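Local coordinates for protein N-acetylmuramoyl-L-alanine amidase AmiD (PDB 3D2Y) that hydrolyses the link between N-acetylmuramoyl residues and L-amino acid residues in certain cell-wall glycopeptides, using one catalytic zinc ion, at residues V149-A152 / D153-Q157; V226-A229 / F230-F234; Y212-K215 / P216-P220; L203-L206 / L207-G211; A93-L96 / N97-S100. One frame throughout, in Å; residues are numbered along the deposited sequence.

Contact 1: V149-A152 / D153-Q157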
loop_
_atom_site.group_PDB
_atom_site.type_symbol
_atom_site.label_atom_id
_atom_site.label_comp_id
_atom_site.label_asym_id
_atom_site.label_seq_id
_atom_site.Cartn_x
_atom_site.Cartn_y
_atom_site.Cartn_z
ATOM N N VAL A 149 -2.099 -0.243 -0.291
ATOM C CA VAL A 149 -1.119 0.665 -0.900
ATOM C C VAL A 149 0.269 0.135 -0.716
ATOM O O VAL A 149 0.534 -0.749 0.145
ATOM C CB VAL A 149 -1.165 2.099 -0.274
ATOM C CG1 VAL A 149 -2.513 2.815 -0.613
ATOM C CG2 VAL A 149 -0.918 2.028 1.297
ATOM N N ALA A 150 1.139 0.677 -1.549
ATOM C CA ALA A 150 2.569 0.520 -1.411
ATOM C C ALA A 150 3.070 1.497 -0.372
ATOM O O ALA A 150 2.552 2.589 -0.220
ATOM C CB ALA A 150 3.256 0.848 -2.767
ATOM N N HIS A 151 4.131 1.114 0.318
ATOM C CA HIS A 151 4.823 2.093 1.158
ATOM C C HIS A 151 5.246 3.327 0.320
ATOM O O HIS A 151 5.227 4.483 0.792
ATOM C CB HIS A 151 6.051 1.429 1.681
ATOM C CG HIS A 151 6.690 2.125 2.854
ATOM N ND1 HIS A 151 7.926 1.753 3.340
ATOM C CD2 HIS A 151 6.261 3.127 3.653
ATOM C CE1 HIS A 151 8.224 2.486 4.399
ATOM N NE2 HIS A 151 7.239 3.341 4.592
ATOM N N ALA A 152 5.677 3.075 -0.925
ATOM C CA ALA A 152 6.113 4.200 -1.802
ATOM C C ALA A 152 4.953 5.137 -2.026
ATOM O O ALA A 152 5.151 6.345 -2.231
ATOM C CB ALA A 152 6.648 3.666 -3.164
ATOM N N ASP A 153 3.729 4.599 -2.013
ATOM C CA ASP A 153 2.553 5.438 -2.244
ATOM C C ASP A 153 2.412 6.458 -1.109
ATOM O O ASP A 153 1.925 7.582 -1.335
ATOM C CB ASP A 153 1.274 4.606 -2.332
ATOM C CG ASP A 153 1.230 3.690 -3.570
ATOM O OD1 ASP A 153 1.858 4.001 -4.604
ATOM O OD2 ASP A 153 0.542 2.651 -3.504
ATOM N N ILE A 154 2.790 6.064 0.116
ATOM C CA ILE A 154 2.472 6.898 1.290
ATOM C C ILE A 154 3.678 7.710 1.739
ATOM O O ILE A 154 3.536 8.650 2.529
ATOM C CB ILE A 154 1.880 6.097 2.469
ATOM C CG1 ILE A 154 2.928 5.179 3.120
ATOM C CG2 ILE A 154 0.632 5.381 2.030
ATOM C CD1 ILE A 154 2.298 4.272 4.208
ATOM N N ALA A 155 4.856 7.337 1.235
ATOM C CA ALA A 155 6.107 8.095 1.444
ATOM C C ALA A 155 6.970 8.149 0.168
ATOM O O ALA A 155 8.094 7.578 0.157
ATOM C CB ALA A 155 6.946 7.418 2.552
ATOM N N PRO A 156 6.456 8.755 -0.903
ATOM C CA PRO A 156 7.110 8.664 -2.229
ATOM C C PRO A 156 8.515 9.233 -2.302
ATOM O O PRO A 156 9.306 8.772 -3.136
ATOM C CB PRO A 156 6.148 9.403 -3.179
ATOM C CG PRO A 156 5.259 10.166 -2.283
ATOM C CD PRO A 156 5.168 9.469 -0.991
ATOM N N GLN A 157 8.843 10.188 -1.431
ATOM C CA GLN A 157 10.200 10.772 -1.462
ATOM C C GLN A 157 11.208 9.858 -0.772
ATOM O O GLN A 157 12.416 10.080 -0.922
ATOM C CB GLN A 157 10.269 12.127 -0.745
ATOM C CG GLN A 157 9.309 13.210 -1.270
ATOM C CD GLN A 157 9.527 13.507 -2.743
ATOM O OE1 GLN A 157 10.659 13.503 -3.221
ATOM N NE2 GLN A 157 8.443 13.782 -3.466
#

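Contact 2: V226-A229 / F230-F234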
loop_
_atom_site.group_PDB
_atom_site.type_symbol
_atom_site.label_atom_id
_atom_site.label_comp_id
_atom_site.label_asym_id
_atom_site.label_seq_id
_atom_site.Cartn_x
_atom_site.Cartn_y
_atom_site.Cartn_z
ATOM N N VAL A 226 7.123 11.438 -6.973
ATOM C CA VAL A 226 5.676 11.190 -6.782
ATOM C C VAL A 226 5.133 10.406 -7.991
ATOM O O VAL A 226 4.417 9.420 -7.834
ATOM C CB VAL A 226 4.897 12.480 -6.541
ATOM C CG1 VAL A 226 3.397 12.203 -6.474
ATOM C CG2 VAL A 226 5.349 13.126 -5.240
ATOM N N ILE A 227 5.516 10.827 -9.197
ATOM C CA ILE A 227 4.916 10.277 -10.404
ATOM C C ILE A 227 5.450 8.863 -10.560
ATOM O O ILE A 227 4.714 7.932 -10.903
ATOM C CB ILE A 227 5.225 11.157 -11.637
ATOM C CG1 ILE A 227 4.396 12.471 -11.592
ATOM C CG2 ILE A 227 4.848 10.408 -12.895
ATOM C CD1 ILE A 227 4.904 13.668 -12.490
ATOM N N MET A 228 6.726 8.708 -10.249
ATOM C CA MET A 228 7.385 7.409 -10.260
ATOM C C MET A 228 6.697 6.404 -9.309
ATOM O O MET A 228 6.425 5.257 -9.698
ATOM C CB MET A 228 8.856 7.599 -9.898
ATOM C CG MET A 228 9.721 6.361 -9.958
ATOM S SD MET A 228 11.423 6.688 -9.384
ATOM C CE MET A 228 11.722 8.408 -9.828
ATOM N N ALA A 229 6.434 6.830 -8.067
ATOM C CA ALA A 229 5.715 6.001 -7.093
ATOM C C ALA A 229 4.357 5.484 -7.668
ATOM O O ALA A 229 4.017 4.295 -7.540
ATOM C CB ALA A 229 5.507 6.777 -5.793
ATOM N N PHE A 230 3.639 6.368 -8.338
ATOM C CA PHE A 230 2.333 6.058 -8.909
ATOM C C PHE A 230 2.485 5.016 -10.047
ATOM O O PHE A 230 1.703 4.028 -10.154
ATOM C CB PHE A 230 1.680 7.351 -9.419
ATOM C CG PHE A 230 0.381 7.138 -10.127
ATOM C CD1 PHE A 230 -0.758 6.761 -9.421
ATOM C CD2 PHE A 230 0.280 7.353 -11.526
ATOM C CE1 PHE A 230 -1.978 6.560 -10.083
ATOM C CE2 PHE A 230 -0.931 7.146 -12.207
ATOM C CZ PHE A 230 -2.062 6.743 -11.472
ATOM N N GLN A 231 3.514 5.239 -10.868
ATOM C CA GLN A 231 3.786 4.367 -12.020
ATOM C C GLN A 231 4.251 2.990 -11.571
ATOM O O GLN A 231 3.849 1.969 -12.162
ATOM C CB GLN A 231 4.803 4.997 -12.975
ATOM C CG GLN A 231 4.259 6.266 -13.679
ATOM C CD GLN A 231 5.334 7.079 -14.388
ATOM O OE1 GLN A 231 6.478 7.129 -13.949
ATOM N NE2 GLN A 231 4.950 7.773 -15.457
ATOM N N MET A 232 5.118 2.943 -10.564
ATOM C CA MET A 232 5.548 1.653 -9.990
ATOM C C MET A 232 4.372 0.788 -9.566
ATOM O O MET A 232 4.430 -0.426 -9.723
ATOM C CB MET A 232 6.534 1.812 -8.824
ATOM C CG MET A 232 7.908 2.290 -9.229
ATOM S SD MET A 232 9.076 2.175 -7.870
ATOM C CE MET A 232 8.594 3.521 -6.813
ATOM N N HIS A 233 3.288 1.421 -9.101
ATOM C CA HIS A 233 2.074 0.718 -8.678
ATOM C C HIS A 233 1.139 0.433 -9.892
ATOM O O HIS A 233 0.644 -0.695 -10.063
ATOM C CB HIS A 233 1.392 1.563 -7.576
ATOM C CG HIS A 233 0.243 0.894 -6.871
ATOM N ND1 HIS A 233 -0.109 1.201 -5.568
ATOM C CD2 HIS A 233 -0.669 -0.013 -7.304
ATOM C CE1 HIS A 233 -1.178 0.497 -5.229
ATOM N NE2 HIS A 233 -1.543 -0.231 -6.272
ATOM N N PHE A 234 0.910 1.440 -10.736
ATOM C CA PHE A 234 -0.202 1.424 -11.672
ATOM C C PHE A 234 0.199 1.453 -13.141
ATOM O O PHE A 234 -0.659 1.234 -14.003
ATOM C CB PHE A 234 -1.194 2.571 -11.386
ATOM C CG PHE A 234 -1.894 2.469 -10.073
ATOM C CD1 PHE A 234 -2.974 1.585 -9.928
ATOM C CD2 PHE A 234 -1.516 3.280 -8.992
ATOM C CE1 PHE A 234 -3.654 1.483 -8.737
ATOM C CE2 PHE A 234 -2.206 3.159 -7.764
ATOM C CZ PHE A 234 -3.294 2.270 -7.657
#

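Contact 3: Y212-K215 / P216-P220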
loop_
_atom_site.group_PDB
_atom_site.type_symbol
_atom_site.label_atom_id
_atom_site.label_comp_id
_atom_site.label_asym_id
_atom_site.label_seq_id
_atom_site.Cartn_x
_atom_site.Cartn_y
_atom_site.Cartn_z
ATOM N N TYR A 212 -1.758 10.891 -3.103
ATOM C CA TYR A 212 -0.311 11.072 -2.982
ATOM C C TYR A 212 0.042 12.392 -2.296
ATOM O O TYR A 212 -0.588 13.381 -2.508
ATOM C CB TYR A 212 0.422 10.921 -4.358
ATOM C CG TYR A 212 0.446 9.497 -4.873
ATOM C CD1 TYR A 212 1.596 8.669 -4.749
ATOM C CD2 TYR A 212 -0.705 8.952 -5.442
ATOM C CE1 TYR A 212 1.544 7.331 -5.213
ATOM C CE2 TYR A 212 -0.772 7.688 -5.895
ATOM C CZ TYR A 212 0.355 6.856 -5.814
ATOM O OH TYR A 212 0.213 5.550 -6.244
ATOM N N ASP A 213 1.157 12.407 -1.567
ATOM C CA ASP A 213 1.619 13.596 -0.858
ATOM C C ASP A 213 2.225 14.519 -1.915
ATOM O O ASP A 213 3.256 14.191 -2.501
ATOM C CB ASP A 213 2.733 13.143 0.109
ATOM C CG ASP A 213 3.119 14.191 1.158
ATOM O OD1 ASP A 213 2.408 15.194 1.345
ATOM O OD2 ASP A 213 4.156 13.970 1.840
ATOM N N VAL A 214 1.591 15.651 -2.205
ATOM C CA VAL A 214 2.133 16.601 -3.166
ATOM C C VAL A 214 2.119 17.951 -2.470
ATOM O O VAL A 214 1.075 18.393 -2.035
ATOM C CB VAL A 214 1.268 16.656 -4.459
ATOM C CG1 VAL A 214 1.692 17.810 -5.381
ATOM C CG2 VAL A 214 1.350 15.364 -5.234
ATOM N N LYS A 215 3.290 18.577 -2.322
ATOM C CA LYS A 215 3.372 19.876 -1.648
ATOM C C LYS A 215 3.513 20.979 -2.691
ATOM O O LYS A 215 4.019 20.704 -3.783
ATOM C CB LYS A 215 4.523 19.889 -0.639
ATOM C CG LYS A 215 4.462 18.713 0.334
ATOM C CD LYS A 215 5.655 18.654 1.264
ATOM C CE LYS A 215 5.623 17.379 2.109
ATOM N NZ LYS A 215 4.315 17.173 2.845
ATOM N N PRO A 216 3.042 22.214 -2.372
ATOM C CA PRO A 216 2.957 23.290 -3.373
ATOM C C PRO A 216 4.275 23.645 -4.067
ATOM O O PRO A 216 4.286 23.972 -5.268
ATOM C CB PRO A 216 2.389 24.478 -2.580
ATOM C CG PRO A 216 2.647 24.163 -1.152
ATOM C CD PRO A 216 2.537 22.667 -1.061
ATOM N N ASP A 217 5.393 23.587 -3.366
ATOM C CA ASP A 217 6.624 23.883 -4.093
ATOM C C ASP A 217 7.560 22.695 -4.019
ATOM O O ASP A 217 8.104 22.373 -2.954
ATOM C CB ASP A 217 7.276 25.195 -3.626
ATOM C CG ASP A 217 6.762 26.423 -4.392
ATOM O OD1 ASP A 217 6.409 26.297 -5.593
ATOM O OD2 ASP A 217 6.722 27.522 -3.792
ATOM N N MET A 218 7.684 21.994 -5.137
ATOM C CA MET A 218 8.510 20.790 -5.146
ATOM C C MET A 218 9.528 20.966 -6.237
ATOM O O MET A 218 9.245 21.584 -7.249
ATOM C CB MET A 218 7.661 19.523 -5.365
ATOM C CG MET A 218 6.894 19.055 -4.144
ATOM S SD MET A 218 6.269 17.345 -4.286
ATOM C CE MET A 218 5.133 17.576 -5.661
ATOM N N THR A 219 10.730 20.450 -6.020
ATOM C CA THR A 219 11.718 20.456 -7.066
ATOM C C THR A 219 11.223 19.460 -8.108
ATOM O O THR A 219 10.387 18.617 -7.796
ATOM C CB THR A 219 13.074 20.021 -6.539
ATOM O OG1 THR A 219 13.006 18.640 -6.158
ATOM C CG2 THR A 219 13.466 20.857 -5.335
ATOM N N PRO A 220 11.701 19.574 -9.365
ATOM C CA PRO A 220 11.422 18.576 -10.413
ATOM C C PRO A 220 11.689 17.145 -9.954
ATOM O O PRO A 220 10.868 16.249 -10.206
ATOM C CB PRO A 220 12.405 18.983 -11.534
ATOM C CG PRO A 220 12.536 20.476 -11.362
ATOM C CD PRO A 220 12.518 20.701 -9.876
#

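Contact 4: L203-L206 / L207-G211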
loop_
_atom_site.group_PDB
_atom_site.type_symbol
_atom_site.label_atom_id
_atom_site.label_comp_id
_atom_site.label_asym_id
_atom_site.label_seq_id
_atom_site.Cartn_x
_atom_site.Cartn_y
_atom_site.Cartn_z
ATOM N N LEU A 203 -1.087 16.590 -13.952
ATOM C CA LEU A 203 -0.964 15.221 -13.442
ATOM C C LEU A 203 -0.810 15.183 -11.913
ATOM O O LEU A 203 -1.466 14.374 -11.225
ATOM C CB LEU A 203 0.153 14.452 -14.184
ATOM C CG LEU A 203 0.380 13.004 -13.706
ATOM C CD1 LEU A 203 -0.877 12.069 -13.817
ATOM C CD2 LEU A 203 1.611 12.348 -14.349
ATOM N N LEU A 204 0.039 16.041 -11.365
ATOM C CA LEU A 204 0.225 16.076 -9.903
ATOM C C LEU A 204 -1.039 16.420 -9.096
ATOM O O LEU A 204 -1.254 15.891 -8.000
ATOM C CB LEU A 204 1.362 16.989 -9.527
ATOM C CG LEU A 204 2.735 16.529 -10.015
ATOM C CD1 LEU A 204 3.611 17.740 -9.995
ATOM C CD2 LEU A 204 3.286 15.464 -9.126
ATOM N N GLU A 205 -1.876 17.292 -9.635
ATOM C CA GLU A 205 -3.146 17.543 -9.005
ATOM C C GLU A 205 -3.946 16.255 -8.848
ATOM O O GLU A 205 -4.441 15.965 -7.760
ATOM C CB GLU A 205 -3.955 18.616 -9.749
ATOM C CG GLU A 205 -5.364 18.764 -9.171
ATOM C CD GLU A 205 -6.261 19.697 -9.971
ATOM O OE1 GLU A 205 -5.744 20.606 -10.666
ATOM O OE2 GLU A 205 -7.492 19.522 -9.898
ATOM N N LEU A 206 -4.070 15.493 -9.935
ATOM C CA LEU A 206 -4.807 14.239 -9.936
ATOM C C LEU A 206 -4.206 13.250 -8.903
ATOM O O LEU A 206 -4.925 12.597 -8.158
ATOM C CB LEU A 206 -4.771 13.583 -11.334
ATOM C CG LEU A 206 -5.475 14.378 -12.459
ATOM C CD1 LEU A 206 -5.309 13.604 -13.751
ATOM C CD2 LEU A 206 -6.975 14.651 -12.220
ATOM N N LEU A 207 -2.884 13.144 -8.884
ATOM C CA LEU A 207 -2.235 12.242 -7.937
ATOM C C LEU A 207 -2.460 12.666 -6.500
ATOM O O LEU A 207 -2.758 11.815 -5.632
ATOM C CB LEU A 207 -0.734 12.102 -8.252
ATOM C CG LEU A 207 -0.465 11.596 -9.665
ATOM C CD1 LEU A 207 1.050 11.317 -9.804
ATOM C CD2 LEU A 207 -1.309 10.360 -10.021
ATOM N N ALA A 208 -2.398 13.985 -6.265
ATOM C CA ALA A 208 -2.700 14.548 -4.957
ATOM C C ALA A 208 -4.076 14.099 -4.517
ATOM O O ALA A 208 -4.262 13.645 -3.393
ATOM C CB ALA A 208 -2.638 16.102 -4.985
ATOM N N ARG A 209 -5.058 14.256 -5.404
ATOM C CA ARG A 209 -6.432 13.961 -5.051
ATOM C C ARG A 209 -6.695 12.472 -4.875
ATOM O O ARG A 209 -7.544 12.101 -4.063
ATOM C CB ARG A 209 -7.414 14.537 -6.071
ATOM C CG ARG A 209 -7.420 16.088 -6.210
ATOM C CD ARG A 209 -8.010 16.864 -5.013
ATOM N NE ARG A 209 -7.171 16.813 -3.815
ATOM C CZ ARG A 209 -6.108 17.592 -3.565
ATOM N NH1 ARG A 209 -5.729 18.548 -4.399
ATOM N NH2 ARG A 209 -5.424 17.414 -2.448
ATOM N N TYR A 210 -5.976 11.657 -5.646
ATOM C CA TYR A 210 -6.049 10.194 -5.501
ATOM C C TYR A 210 -5.449 9.736 -4.152
ATOM O O TYR A 210 -5.944 8.775 -3.550
ATOM C CB TYR A 210 -5.470 9.408 -6.700
ATOM C CG TYR A 210 -5.716 7.900 -6.539
ATOM C CD1 TYR A 210 -6.997 7.362 -6.713
ATOM C CD2 TYR A 210 -4.695 7.034 -6.130
ATOM C CE1 TYR A 210 -7.222 6.006 -6.555
ATOM C CE2 TYR A 210 -4.946 5.639 -5.922
ATOM C CZ TYR A 210 -6.205 5.157 -6.163
ATOM O OH TYR A 210 -6.475 3.821 -5.946
ATOM N N GLY A 211 -4.386 10.419 -3.707
ATOM C CA GLY A 211 -3.973 10.333 -2.329
ATOM C C GLY A 211 -2.533 10.632 -2.043
ATOM O O GLY A 211 -2.145 10.662 -0.873
#

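Contact 5: A93-L96 / N97-S100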
loop_
_atom_site.group_PDB
_atom_site.type_symbol
_atom_site.label_atom_id
_atom_site.label_comp_id
_atom_site.label_asym_id
_atom_site.label_seq_id
_atom_site.Cartn_x
_atom_site.Cartn_y
_atom_site.Cartn_z
ATOM N N ALA A 93 -4.794 11.688 5.226
ATOM C CA ALA A 93 -4.291 11.246 6.560
ATOM C C ALA A 93 -2.781 11.395 6.625
ATOM O O ALA A 93 -2.158 11.440 5.608
ATOM C CB ALA A 93 -4.671 9.770 6.830
ATOM N N THR A 94 -2.216 11.515 7.824
ATOM C CA THR A 94 -0.781 11.385 8.037
ATOM C C THR A 94 -0.575 10.362 9.176
ATOM O O THR A 94 -1.565 9.829 9.683
ATOM C CB THR A 94 -0.110 12.762 8.369
ATOM O OG1 THR A 94 -0.683 13.329 9.568
ATOM C CG2 THR A 94 -0.296 13.734 7.236
ATOM N N ARG A 95 0.686 10.082 9.560
ATOM C CA ARG A 95 0.995 9.146 10.632
ATOM C C ARG A 95 0.279 7.822 10.351
ATOM O O ARG A 95 -0.497 7.312 11.184
ATOM C CB ARG A 95 0.557 9.666 12.028
ATOM C CG ARG A 95 1.195 10.977 12.459
ATOM C CD ARG A 95 0.707 11.408 13.795
ATOM N NE ARG A 95 1.423 12.617 14.206
ATOM C CZ ARG A 95 1.474 13.104 15.440
ATOM N NH1 ARG A 95 0.825 12.521 16.438
ATOM N NH2 ARG A 95 2.178 14.205 15.676
ATOM N N LEU A 96 0.542 7.282 9.171
ATOM C CA LEU A 96 -0.160 6.073 8.731
ATOM C C LEU A 96 -0.037 4.834 9.614
ATOM O O LEU A 96 -0.924 3.957 9.574
ATOM C CB LEU A 96 0.092 5.801 7.238
ATOM C CG LEU A 96 -0.854 6.455 6.231
ATOM C CD1 LEU A 96 -2.297 5.797 6.318
ATOM C CD2 LEU A 96 -0.895 7.956 6.345
ATOM N N ASN A 97 0.967 4.806 10.482
ATOM C CA ASN A 97 1.127 3.759 11.490
ATOM C C ASN A 97 -0.165 3.649 12.289
ATOM O O ASN A 97 -0.584 2.548 12.615
ATOM C CB ASN A 97 2.233 4.107 12.463
ATOM C CG ASN A 97 3.594 3.718 11.950
ATOM O OD1 ASN A 97 3.695 3.028 10.929
ATOM N ND2 ASN A 97 4.660 4.170 12.646
ATOM N N ASP A 98 -0.779 4.801 12.561
ATOM C CA ASP A 98 -1.928 4.888 13.477
ATOM C C ASP A 98 -3.109 4.094 12.940
ATOM O O ASP A 98 -3.849 3.536 13.691
ATOM C CB ASP A 98 -2.401 6.347 13.667
ATOM C CG ASP A 98 -1.377 7.200 14.363
ATOM O OD1 ASP A 98 -0.329 6.653 14.765
ATOM O OD2 ASP A 98 -1.617 8.402 14.528
ATOM N N THR A 99 -3.320 4.145 11.634
ATOM C CA THR A 99 -4.503 3.585 11.010
ATOM C C THR A 99 -4.239 2.445 10.021
ATOM O O THR A 99 -5.134 2.098 9.256
ATOM C CB THR A 99 -5.349 4.713 10.306
ATOM O OG1 THR A 99 -4.571 5.332 9.255
ATOM C CG2 THR A 99 -5.786 5.804 11.352
ATOM N N SER A 100 -3.046 1.863 10.026
ATOM C CA SER A 100 -2.770 0.841 9.037
ATOM C C SER A 100 -2.295 -0.440 9.643
ATOM O O SER A 100 -1.853 -0.485 10.805
ATOM C CB SER A 100 -1.743 1.338 8.025
ATOM O OG SER A 100 -0.426 1.413 8.603
HETATM O O HOH W 1 -3.380 7.581 10.329
HETATM O O HOH W 2 -0.944 10.141 16.466
#

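Contact 1: V149-A152 / D153-Q157
Asp153 folds back on Ala150. Its OD2 takes the N-H of Ala150 N at 2.8 Å, in a nearly straight bond (161° at the hydrogen) that meets the oxygen from above the carboxylate plane. CG of Asp153 lies beside its own backbone N, opposite the carbonyl carbon (chi1 -67°), which explains the reach. The methyl of Ala150 is small enough to accept the acid close by, with OD2 of Asp153 3.3 Å from its CB. His151 O receives two amides, Ala155 N at 2.9 Å, almost in line with the carbonyl, and Ile154 N at 3.0 Å, well above its plane. Ile154 CG1 sits at the edge of the imidazole, in the ring plane and 4.0 Å from His151 CD2, while CG2 meets Val149 CG2 at 3.8 Å, crossing at about a right angle.

Here strand 148-150, edge strand of the central mixed sheet beside strand 31-36, passes into the short, weakly bonded helix 151-154. In the next shell, His151 bonds Ala85 O through NE2 and Asp161 through ND1, and lies edge-to-face with His35; His151, Asp161 and His35 are the zinc ligands. Asp153 is itself held by His233 at OD2 and Tyr212 at OD1. With three donors gathered round it in a buried place, this carboxylate probably stays ionised, tying the turn that bears His151 to helix 220-234 and the loop before it.

Contact 2: V226-A229 / F230-F234
Helix 220-234, one of the helices packed at the C-terminal end of the chain, makes its last turns here, Ile227 and Met228 reaching forward to Gln231 and Met232. These helices are consistent with a small helical peptidoglycan-binding module, as in related amidases. Successive 4-residue steps carry the backbone: Gln231 N bonds Ile227 O at 2.9 Å, and Met232 N bonds Met228 O at 2.8 Å with a straight N-H (169°). The next step, from His233 N to Ala229 O at 3.4 Å, is weak, but Phe234 N to Phe230 O is short again (2.8 Å).

Ile227 and Gln231 lie side by side and point the same way. The CG2 branch of Ile227 touches the amide of Gln231, 3.7 Å from NE2, and the glutamine chain runs extended past CG (chi2 167°), so its length carries the polar end along the apolar branch to outside partners: OE1 to Gly241 N, NE2 to Thr247 OG1 and Glu242 O. On another side of the helix the flexible thioether of Met232 bends at chi3, curling CE to 3.8 Å from Ala229 CA. Ala229, with only a methyl, leaves the helix slim where Pro156 lies against it.

At the end of the helix the neighbouring rings overlap: CD2 of His233 stands 3.4 Å above the centre of the Phe234 ring, while Trp168 stacks on the imidazole. Phe230 packs on helix 245-258 and on Leu207 of helix 200-210. Three bonds on one buried amide fix the rotation of Gln231 and leave neither of its polar atoms unsatisfied.

Contact 3: Y212-K215 / P216-P220
Val214 and Lys215 meet Met218 across an exposed bend between two helices, and the chain prepares for the bend at Asp213. The extended backbone puts Asp213 and Lys215, two residues apart, on the same side, where they form a salt bridge. NZ of Lys215 bonds OD1 of Asp213 at 3.1 Å, on the syn side and 20° out of the carboxylate plane; a weak second bond runs to OD2. A long lysine chain that bends only at its end (chi4 -53°) suits this reach over the surface.

Val214 is the apolar step between the two charges, pointing to the other side. Its CG1 branch takes the terminal methyl of Met218: CG1 to CE is 3.5 Å, closer than two methyls normally come, and the side chains cross at about a right angle. Val214 also rests on Val226 of helix 220-234.

At Lys215 the carbonyl O lies against the methionine chain, 3.3 Å from Met218 CG. The sulfur lies 3.8 Å from Lys215 N, a buried amide without a polar partner. Pro216, whose ring fixes phi near -57°, stiffens the corner.

From here the loop leads into helix 220-234 through Thr219, the N-cap, whose OG1 caps a backbone N in the first turn while its own N-H is accepted by OE1 of Glu222. With Pro220 at the first helical position, this Thr-Pro-x-Glu start has the arrangement of a capping box.

Contact 4: L203-L206 / L207-G211
Leu203 holds its CG opposite the backbone N (chi1 179°), whereas Leu207, one turn later, holds CG opposite the carbonyl carbon (chi1 -58°). The two branched ends therefore converge obliquely, CD1 of Leu203 coming to 4.2 Å from CD2 of Leu207. Leu207 also lays CG 3.3 Å from Leu203 O, the same carbonyl that takes its N-H at 3.0 Å. Branched leucines suit this side of helix 200-210, since it faces Ile227 and Phe230 of helix 220-234.

On the polar outer side Arg209 N bonds Glu205 O at 3.0 Å, yet the charged ends do not meet: OE2 of Glu205 is 5.9 Å from NH1 of Arg209. Bends at chi2 and chi3 fold the arginine back, and the methyl of Ala208 sits against one face of the guanidinium, toward its rim, CB 3.7 Å from the plane.

Helical geometry ends at Gly211, whose phi of 156° leaves no room for a CB beside the preceding carbonyl O; its N still bonds Leu207 O at 2.9 Å. Glu205 and Arg209 probably attract each other only mildly, and this part of the helix is held by its amides and by the leucine contact.

Contact 5: A93-L96 / N97-S100
Asn97 follows Leu96 into a tight turn, and its side chain looks out of it toward the substrate. OD1 accepts from Ala85 N and His84 N, which leaves ND2 to bond a modified side chain of the bound peptide; an amide, donor and acceptor in one group, suits both tasks.

Asp98 closes the first bend, its N bonding Arg95 O at 2.9 Å (159° at the hydrogen). The carboxylate comes back over Arg95, with OD2 3.5 Å from the arginine CB. The arginine chain runs extended, its guanidinium almost perpendicular to that carboxylate, 86° between the planes, and a water joins them, accepting from Arg95 NH1 at 3.0 Å and donating to Asp98 OD2.

Thr99 N bonds Leu96 O at 3.2 Å, and so makes a second beta turn overlapping the first, with helix-like backbone angles from Leu96 to Asp98. This compact turn leads from strand 93-94 into strand 100-105 of the central sheet. A second water links OG1 of Thr99 to Thr94 O. The same hydroxyl oxygen is 3.7 Å from CD1 of Leu96, whose side chain packs inward on Ala85 and Val31.

Ser100 places OG between its backbone N and carbonyl carbon (chi1 72°), from where OG donates to Leu96 O at 2.8 Å. Thr99 N and this hydroxyl approach the carbonyl from opposite faces, and the short side chain suits a place packed on Val31 and Val33.

In the fold
Contact 1 is the meeting point, carrying the zinc ligand His151 and touching three of the others. Asp153 OD2 lies 2.6 Å from His233 ND1 of contact 2, and its OD1 2.8 Å from Tyr212 OH of contact 3, so the two oxygens of one side chain join contact 1 to contacts 2 and 3. Helices 200-210 and 220-234 pack directly, Phe230 CG of contact 2 being 3.6 Å from Leu207 CD2 of contact 4; Tyr212 N lies 2.9 Å from Leu207 O where contact 4 passes into contact 3. Contact 5 approaches contact 1 elsewhere, through Leu96 CB and Ile154 CD1 (4.0 Å), and its Asn97 side chain is about 7 Å from that of His151. The centres of contacts 2 and 5 are about 20 Å apart.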